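Local structure of uncharacterized protein DUF1234 (3BDV) at residues V21-L26 / V76-H81. The protein is of unknown specific function but is probably a hydrolase of the alpha/beta-hydrolase superfamily, and it binds calcium. Sequence-based numbering, arbitrary orientation. Where two conformers were deposited one is given.
Sequences VLVPGL and VILIGH
Val21 and Leu78 pair side by side in two neighbouring parallel strands at the heart of an alpha/beta-hydrolase sheet, a worked example of parallel beta pairing. Four backbone bonds form the ladder. Val21 N gives a nearly straight bond (176°) to Ile77 O at 2.9 Å. Val21 O accepts from Ile79 N at 2.8 Å. One step on, Val23 N reaches Ile79 O at 2.8 Å. The last rung, His81 N to Val23 O, is longer at 3.1 Å and more bent (153°), just where strand 19-23 ends and the chain passes into a loop at Pro24; Val23 O also accepts from Gln35 NE2.

On one face, Val21 CB rests 3.8 Å from Leu78 CD2, while Val21 CG2 meets Val76 CG1 at 3.3 Å, tighter than normal carbon contact. With CG1 anti to its backbone N (chi1 -178°), Val21 keeps CG2 beside that N, on the flank nearer Val76. On the opposite face Leu22 CD2 only brushes Ile79 CG2. Helix 58-70 covers the first layer, Ile65 lying on Leu78 and Trp61 on Val23, and helix 34-41 the second.

Gly80 and His81 open a GxSxG pattern like the nucleophile elbow of serine hydrolases, so strand 76-81 probably leads into the nucleophile, and the loop at Gly25 runs alongside its end. NE2 of His81 is hydrogen-bonded to His163 O. At the other ring nitrogen one water, lying in the ring plane, is hydrogen-bonded to His81 ND1 (2.9 Å from the water O) and accepts from Gly25 N (2.8 Å from the same O).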
loop_
_atom_site.group_PDB
_atom_site.type_symbol
_atom_site.label_atom_id
_atom_site.label_comp_id
_atom_site.label_asym_id
_atom_site.label_seq_id
_atom_site.Cartn_x
_atom_site.Cartn_y
_atom_site.Cartn_z
ATOM N N VAL A 21 5.356 5.494 -3.022
ATOM C CA VAL A 21 5.544 4.462 -4.043
ATOM C C VAL A 21 4.301 3.552 -4.124
ATOM O O VAL A 21 4.022 2.819 -3.186
ATOM C CB VAL A 21 6.828 3.656 -3.801
ATOM C CG1 VAL A 21 6.992 2.646 -4.910
ATOM C CG2 VAL A 21 8.055 4.590 -3.745
ATOM N N LEU A 22 3.596 3.604 -5.260
ATOM C CA LEU A 22 2.445 2.753 -5.514
ATOM C C LEU A 22 2.859 1.351 -5.951
ATOM O O LEU A 22 3.610 1.207 -6.903
ATOM C CB LEU A 22 1.530 3.357 -6.584
ATOM C CG LEU A 22 0.987 4.722 -6.216
ATOM C CD1 LEU A 22 0.538 5.419 -7.524
ATOM C CD2 LEU A 22 -0.173 4.594 -5.185
ATOM N N VAL A 23 2.423 0.344 -5.195
ATOM C CA VAL A 23 2.662 -1.077 -5.495
ATOM C C VAL A 23 1.364 -1.841 -5.825
ATOM O O VAL A 23 0.675 -2.300 -4.934
ATOM C CB VAL A 23 3.375 -1.798 -4.339
ATOM C CG1 VAL A 23 3.846 -3.175 -4.773
ATOM C CG2 VAL A 23 4.593 -0.938 -3.811
ATOM N N PRO A 24 1.031 -1.979 -7.118
ATOM C CA PRO A 24 -0.141 -2.766 -7.518
ATOM C C PRO A 24 0.023 -4.251 -7.288
ATOM O O PRO A 24 1.160 -4.738 -7.143
ATOM C CB PRO A 24 -0.297 -2.450 -9.019
ATOM C CG PRO A 24 0.459 -1.147 -9.195
ATOM C CD PRO A 24 1.642 -1.302 -8.278
ATOM N N GLY A 25 -1.111 -4.946 -7.280
ATOM C CA GLY A 25 -1.112 -6.393 -7.272
ATOM C C GLY A 25 -1.215 -7.022 -8.658
ATOM O O GLY A 25 -0.856 -6.428 -9.662
ATOM N N LEU A 26 -1.763 -8.239 -8.697
ATOM C CA LEU A 26 -1.862 -9.008 -9.936
ATOM C C LEU A 26 -2.592 -8.243 -11.035
ATOM O O LEU A 26 -3.645 -7.630 -10.786
ATOM C CB LEU A 26 -2.589 -10.333 -9.658
ATOM C CG LEU A 26 -2.315 -11.509 -10.605
ATOM C CD1 LEU A 26 -0.960 -12.141 -10.352
ATOM C CD2 LEU A 26 -3.422 -12.556 -10.449
ATOM N N VAL A 76 10.596 6.606 1.733
ATOM C CA VAL A 76 9.471 6.199 0.942
ATOM C C VAL A 76 8.344 5.680 1.834
ATOM O O VAL A 76 8.591 5.089 2.882
ATOM C CB VAL A 76 9.879 5.113 -0.060
ATOM C CG1 VAL A 76 8.702 4.349 -0.550
ATOM C CG2 VAL A 76 10.635 5.734 -1.221
ATOM N N ILE A 77 7.117 5.925 1.408
ATOM C CA ILE A 77 5.969 5.171 1.924
ATOM C C ILE A 77 5.496 4.236 0.838
ATOM O O ILE A 77 5.142 4.693 -0.250
ATOM C CB ILE A 77 4.806 6.091 2.368
ATOM C CG1 ILE A 77 5.260 6.976 3.537
ATOM C CG2 ILE A 77 3.609 5.244 2.765
ATOM C CD1 ILE A 77 4.286 8.062 3.976
ATOM N N LEU A 78 5.546 2.928 1.101
ATOM C CA LEU A 78 5.036 1.932 0.119
ATOM C C LEU A 78 3.531 1.839 0.253
ATOM O O LEU A 78 3.027 1.654 1.343
ATOM C CB LEU A 78 5.647 0.562 0.381
ATOM C CG LEU A 78 7.165 0.445 0.155
ATOM C CD1 LEU A 78 7.600 -0.976 0.477
ATOM C CD2 LEU A 78 7.562 0.881 -1.261
ATOM N N ILE A 79 2.804 1.987 -0.843
ATOM C CA ILE A 79 1.309 1.968 -0.776
ATOM C C ILE A 79 0.917 0.766 -1.653
ATOM O O ILE A 79 0.938 0.804 -2.908
ATOM C CB ILE A 79 0.679 3.268 -1.270
ATOM C CG1 ILE A 79 1.131 4.495 -0.473
ATOM C CG2 ILE A 79 -0.863 3.144 -1.297
ATOM C CD1 ILE A 79 0.718 5.846 -1.058
ATOM N N GLY A 80 0.613 -0.340 -0.980
ATOM C CA GLY A 80 0.365 -1.600 -1.645
ATOM C C GLY A 80 -1.094 -2.038 -1.737
ATOM O O GLY A 80 -1.862 -1.764 -0.841
ATOM N N HIS A 81 -1.432 -2.795 -2.772
ATOM C CA HIS A 81 -2.753 -3.410 -2.873
ATOM C C HIS A 81 -2.611 -4.917 -3.033
ATOM O O HIS A 81 -1.907 -5.372 -3.930
ATOM C CB HIS A 81 -3.540 -2.842 -4.079
ATOM C CG HIS A 81 -4.917 -3.420 -4.252
ATOM N ND1 HIS A 81 -5.356 -3.987 -5.428
ATOM C CD2 HIS A 81 -5.941 -3.542 -3.374
ATOM C CE1 HIS A 81 -6.595 -4.417 -5.271
ATOM N NE2 HIS A 81 -6.985 -4.140 -4.035
HETATM O O HOH W 1 -3.660 -3.821 -7.801
#